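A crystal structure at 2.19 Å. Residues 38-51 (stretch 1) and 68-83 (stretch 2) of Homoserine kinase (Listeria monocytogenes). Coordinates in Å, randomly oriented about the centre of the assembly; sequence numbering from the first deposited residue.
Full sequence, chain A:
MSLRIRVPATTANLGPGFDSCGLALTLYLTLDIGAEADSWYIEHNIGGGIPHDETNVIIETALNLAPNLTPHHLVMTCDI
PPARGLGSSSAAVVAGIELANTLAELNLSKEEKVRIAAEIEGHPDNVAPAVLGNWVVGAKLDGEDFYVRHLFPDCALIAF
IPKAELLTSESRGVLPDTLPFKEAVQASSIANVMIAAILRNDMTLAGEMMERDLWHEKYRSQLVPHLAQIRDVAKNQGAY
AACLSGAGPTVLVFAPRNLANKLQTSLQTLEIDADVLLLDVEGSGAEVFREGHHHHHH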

# COMPACT_ATOMS: atom_id res chain seq x y z
N ASP A 38 -32.57 -9.97 -38.06
CA ASP A 38 -34.00 -10.13 -37.76
C ASP A 38 -34.22 -10.55 -36.31
O ASP A 38 -35.26 -10.25 -35.71
N SER A 39 -33.23 -11.26 -35.78
CA SER A 39 -33.26 -11.80 -34.42
C SER A 39 -31.84 -12.10 -33.96
O SER A 39 -30.89 -12.09 -34.75
N TRP A 40 -31.70 -12.37 -32.66
CA TRP A 40 -30.42 -12.66 -32.05
C TRP A 40 -30.01 -14.09 -32.34
O TRP A 40 -30.82 -15.00 -32.22
N TYR A 41 -28.76 -14.29 -32.73
CA TYR A 41 -28.17 -15.62 -32.73
C TYR A 41 -26.76 -15.52 -32.18
O TYR A 41 -26.04 -14.56 -32.48
N ILE A 42 -26.37 -16.50 -31.36
CA ILE A 42 -24.99 -16.64 -30.93
C ILE A 42 -24.48 -17.97 -31.45
O ILE A 42 -25.03 -19.01 -31.11
N GLU A 43 -23.44 -17.92 -32.27
CA GLU A 43 -22.75 -19.13 -32.67
C GLU A 43 -21.78 -19.51 -31.57
O GLU A 43 -21.04 -18.65 -31.07
N HIS A 44 -21.81 -20.78 -31.18
CA HIS A 44 -20.89 -21.32 -30.18
C HIS A 44 -20.94 -22.83 -30.15
O HIS A 44 -21.92 -23.43 -30.59
N ASN A 45 -19.89 -23.43 -29.59
CA ASN A 45 -19.84 -24.87 -29.34
C ASN A 45 -19.54 -25.19 -27.86
O ASN A 45 -18.76 -26.09 -27.56
N ILE A 46 -20.16 -24.45 -26.93
CA ILE A 46 -19.88 -24.62 -25.49
C ILE A 46 -20.54 -25.88 -24.91
O ILE A 46 -20.09 -26.41 -23.88
N GLY A 47 -21.60 -26.36 -25.56
CA GLY A 47 -22.29 -27.56 -25.12
C GLY A 47 -23.30 -27.25 -24.03
O GLY A 47 -23.67 -26.09 -23.83
N GLY A 48 -23.77 -28.29 -23.35
CA GLY A 48 -24.76 -28.14 -22.28
C GLY A 48 -26.03 -27.49 -22.79
O GLY A 48 -26.32 -27.49 -24.00
N GLY A 49 -26.79 -26.91 -21.88
CA GLY A 49 -28.02 -26.24 -22.26
C GLY A 49 -27.83 -24.75 -22.44
O GLY A 49 -28.70 -23.97 -22.03
N ILE A 50 -26.70 -24.35 -23.03
CA ILE A 50 -26.41 -22.92 -23.30
C ILE A 50 -27.07 -22.46 -24.61
O ILE A 50 -26.57 -22.77 -25.70
N PRO A 51 -28.19 -21.71 -24.51
CA PRO A 51 -28.99 -21.36 -25.69
C PRO A 51 -28.25 -20.48 -26.70
O PRO A 51 -27.23 -19.86 -26.36
N ASN A 68 -34.86 -1.88 -26.46
CA ASN A 68 -35.11 -1.44 -27.82
C ASN A 68 -33.90 -1.62 -28.75
O ASN A 68 -33.91 -1.12 -29.87
N LEU A 69 -32.87 -2.34 -28.27
CA LEU A 69 -31.74 -2.77 -29.11
C LEU A 69 -32.19 -3.48 -30.39
O LEU A 69 -33.15 -4.25 -30.37
N THR A 70 -31.49 -3.20 -31.49
CA THR A 70 -31.58 -3.98 -32.73
C THR A 70 -30.78 -5.25 -32.50
O THR A 70 -29.64 -5.15 -32.05
N PRO A 71 -31.35 -6.42 -32.81
CA PRO A 71 -30.67 -7.72 -32.75
C PRO A 71 -29.41 -7.79 -33.58
O PRO A 71 -29.24 -7.03 -34.51
N HIS A 72 -28.55 -8.74 -33.23
CA HIS A 72 -27.32 -9.03 -33.96
C HIS A 72 -27.06 -10.52 -33.96
O HIS A 72 -27.63 -11.24 -33.15
N HIS A 73 -26.21 -10.97 -34.88
CA HIS A 73 -25.57 -12.28 -34.81
C HIS A 73 -24.24 -12.07 -34.08
O HIS A 73 -23.63 -11.00 -34.21
N LEU A 74 -23.80 -13.08 -33.33
CA LEU A 74 -22.59 -12.98 -32.49
C LEU A 74 -21.87 -14.31 -32.53
O LEU A 74 -22.49 -15.33 -32.80
N VAL A 75 -20.57 -14.27 -32.27
CA VAL A 75 -19.75 -15.48 -32.14
C VAL A 75 -19.12 -15.45 -30.75
O VAL A 75 -18.57 -14.42 -30.34
N MET A 76 -19.18 -16.59 -30.06
CA MET A 76 -18.77 -16.73 -28.66
C MET A 76 -17.68 -17.78 -28.51
O MET A 76 -17.88 -18.93 -28.90
N THR A 77 -16.54 -17.38 -27.95
CA THR A 77 -15.51 -18.31 -27.48
C THR A 77 -15.53 -18.20 -25.95
O THR A 77 -15.62 -17.10 -25.40
N CYS A 78 -15.48 -19.33 -25.27
CA CYS A 78 -15.48 -19.33 -23.82
C CYS A 78 -14.81 -20.57 -23.29
O CYS A 78 -15.31 -21.68 -23.47
N ASP A 79 -13.66 -20.37 -22.64
CA ASP A 79 -12.95 -21.46 -21.99
C ASP A 79 -13.09 -21.42 -20.46
O ASP A 79 -12.34 -22.08 -19.74
N ILE A 80 -14.06 -20.65 -19.99
CA ILE A 80 -14.55 -20.73 -18.61
C ILE A 80 -15.66 -21.79 -18.57
O ILE A 80 -16.76 -21.53 -19.04
N PRO A 81 -15.38 -22.98 -18.01
CA PRO A 81 -16.42 -24.00 -17.96
C PRO A 81 -17.63 -23.54 -17.16
O PRO A 81 -17.47 -22.96 -16.07
N PRO A 82 -18.85 -23.78 -17.70
CA PRO A 82 -20.09 -23.39 -17.06
C PRO A 82 -20.27 -24.14 -15.76
O PRO A 82 -19.85 -25.31 -15.64
N ALA A 83 -20.91 -23.45 -14.81
CA ALA A 83 -21.21 -23.98 -13.50
C ALA A 83 -20.03 -24.74 -12.85
O ALA A 83 -20.21 -25.79 -12.26

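Parallel strands show how backbone hydrogen bonds set a register that side chains then fill, and this pair from homoserine kinase is a compact example. Glu43 N donates to Leu74 O at 2.8 Å and Leu74 N to Tyr41 O at 2.8 Å; Met76 N reaches Glu43 O at 3.0 Å, and Tyr41 N reaches His72 O at 3.3 Å. No side-chain hydrogen bond crosses between the stretches. Instead, His44 (chi1 p) makes its hydrogen bonds within its own stretch, accepting at ND1 from Ile46 N (2.9 Å) and donating from NE2 to Ile50 O (2.8 Å).

The register pairs Ile42 with Leu74 on one buried face. Both have chi1 m, and Ile42 CG1 lies 3.8 Å from Leu74 CD1, while Ile42 CG2 meets Met76 CB at 3.6 Å. Tyr41, His73, Glu43 and Val75 occupy the other, exposed face, where Tyr41 CB approaches His73 CD2 at 3.5 Å.

At one end, Trp40 (m) starts sideways but brings its indole inward: Pro71 CA sits over the six-membered ring in a CH-pi contact, and Trp40 CE3 touches Leu74 CD1 at 3.8 Å. Beyond the strand, Ile46 (m, t) points toward stretch 2, its CD1 3.5 Å from Met76 SD and 3.6 Å from Cys78 CB, its CG2 3.9 Å from Pro82 CG.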

# COMPACT_ATOMS: atom_id res chain seq x y z
CB ASP A 38 -34.64 -11.18 -38.69
CG ASP A 38 -36.18 -11.22 -38.56
OD1 ASP A 38 -36.79 -10.20 -38.17
OD2 ASP A 38 -36.78 -12.27 -38.86
CB SER A 39 -34.12 -13.08 -34.37
OG SER A 39 -33.51 -14.10 -35.13
CB TRP A 40 -30.52 -12.46 -30.55
CG TRP A 40 -30.82 -11.07 -30.12
CD1 TRP A 40 -32.04 -10.55 -29.81
CD2 TRP A 40 -29.87 -10.00 -29.92
NE1 TRP A 40 -31.92 -9.23 -29.44
CE2 TRP A 40 -30.60 -8.87 -29.49
CE3 TRP A 40 -28.48 -9.90 -30.05
CZ2 TRP A 40 -29.98 -7.64 -29.20
CZ3 TRP A 40 -27.87 -8.68 -29.77
CH2 TRP A 40 -28.62 -7.57 -29.35
CB TYR A 41 -28.13 -16.24 -34.14
CG TYR A 41 -27.62 -17.68 -34.14
CD1 TYR A 41 -28.40 -18.72 -33.60
CD2 TYR A 41 -26.37 -18.01 -34.68
CE1 TYR A 41 -27.95 -20.04 -33.58
CE2 TYR A 41 -25.91 -19.34 -34.67
CZ TYR A 41 -26.71 -20.35 -34.12
OH TYR A 41 -26.28 -21.66 -34.08
CB ILE A 42 -24.83 -16.66 -29.38
CG1 ILE A 42 -25.36 -15.38 -28.76
CG2 ILE A 42 -23.38 -16.87 -28.99
CD1 ILE A 42 -25.42 -15.42 -27.24
CB GLU A 43 -22.00 -18.93 -33.98
CG GLU A 43 -21.30 -20.19 -34.50
CD GLU A 43 -20.27 -19.90 -35.57
OE1 GLU A 43 -19.21 -20.58 -35.58
OE2 GLU A 43 -20.50 -18.98 -36.40
CB HIS A 44 -21.19 -20.76 -28.78
CG HIS A 44 -22.38 -21.37 -28.10
ND1 HIS A 44 -22.37 -22.63 -27.55
CD2 HIS A 44 -23.60 -20.84 -27.81
CE1 HIS A 44 -23.54 -22.88 -26.98
NE2 HIS A 44 -24.30 -21.81 -27.12
CB ASN A 45 -18.85 -25.57 -30.29
CG ASN A 45 -17.50 -24.82 -30.41
OD1 ASN A 45 -17.45 -23.59 -30.44
ND2 ASN A 45 -16.42 -25.58 -30.51
CB ILE A 46 -20.26 -23.34 -24.66
CG1 ILE A 46 -19.37 -22.16 -25.06
CG2 ILE A 46 -20.14 -23.58 -23.14
CD1 ILE A 46 -19.89 -20.82 -24.58
CB ILE A 50 -24.86 -22.63 -23.34
CG1 ILE A 50 -24.16 -23.02 -22.03
CG2 ILE A 50 -24.60 -21.17 -23.71
CD1 ILE A 50 -24.60 -22.23 -20.77
CB PRO A 51 -30.19 -20.60 -25.10
CG PRO A 51 -30.16 -20.88 -23.62
CD PRO A 51 -28.71 -21.06 -23.29
CB ASN A 68 -35.61 0.02 -27.82
CG ASN A 68 -36.96 0.18 -27.09
OD1 ASN A 68 -37.75 -0.78 -26.99
ND2 ASN A 68 -37.23 1.39 -26.57
CB LEU A 69 -30.85 -3.76 -28.35
CG LEU A 69 -29.79 -3.29 -27.35
CD1 LEU A 69 -29.00 -4.49 -26.85
CD2 LEU A 69 -28.85 -2.19 -27.90
CB THR A 70 -30.90 -3.24 -33.92
OG1 THR A 70 -31.44 -1.93 -34.06
CG2 THR A 70 -31.05 -4.01 -35.24
CB PRO A 71 -31.71 -8.68 -33.33
CG PRO A 71 -32.99 -8.07 -32.97
CD PRO A 71 -32.79 -6.59 -33.11
CB HIS A 72 -26.12 -8.36 -33.29
CG HIS A 72 -26.01 -6.89 -33.56
ND1 HIS A 72 -25.05 -6.37 -34.40
CD2 HIS A 72 -26.70 -5.84 -33.07
CE1 HIS A 72 -25.18 -5.06 -34.44
NE2 HIS A 72 -26.16 -4.71 -33.63
CB HIS A 73 -25.30 -12.84 -36.21
CG HIS A 73 -26.54 -13.18 -36.99
ND1 HIS A 73 -26.65 -12.95 -38.34
CD2 HIS A 73 -27.72 -13.71 -36.59
CE1 HIS A 73 -27.85 -13.34 -38.75
NE2 HIS A 73 -28.52 -13.80 -37.71
CB LEU A 74 -22.93 -12.64 -31.03
CG LEU A 74 -23.88 -11.47 -30.78
CD1 LEU A 74 -25.28 -11.99 -30.51
CD2 LEU A 74 -23.43 -10.63 -29.61
CB VAL A 75 -18.63 -15.54 -33.22
CG1 VAL A 75 -17.95 -16.92 -33.21
CG2 VAL A 75 -19.18 -15.19 -34.61
CB MET A 76 -19.96 -17.13 -27.78
CG MET A 76 -20.03 -16.43 -26.41
SD MET A 76 -20.47 -17.43 -24.96
CE MET A 76 -22.16 -17.86 -25.26
CB THR A 77 -14.10 -17.91 -28.02
OG1 THR A 77 -14.05 -18.17 -29.42
CG2 THR A 77 -12.99 -18.71 -27.36
CB CYS A 78 -16.90 -19.22 -23.25
SG CYS A 78 -16.94 -18.91 -21.45
CB ASP A 79 -11.49 -21.58 -22.49
CG ASP A 79 -10.58 -20.42 -22.07
OD1 ASP A 79 -11.06 -19.28 -21.82
OD2 ASP A 79 -9.35 -20.65 -22.00
CB ILE A 80 -15.18 -19.37 -18.10
CG1 ILE A 80 -14.28 -18.15 -18.38
CG2 ILE A 80 -15.53 -19.44 -16.59
CD1 ILE A 80 -15.04 -16.82 -18.24
CB PRO A 81 -15.73 -25.17 -17.26
CG PRO A 81 -14.27 -24.93 -17.45
CD PRO A 81 -14.14 -23.44 -17.38
CB PRO A 82 -21.17 -23.84 -18.05
CG PRO A 82 -20.47 -24.08 -19.33
CD PRO A 82 -19.09 -24.50 -18.97
CB ALA A 83 -22.49 -24.85 -13.55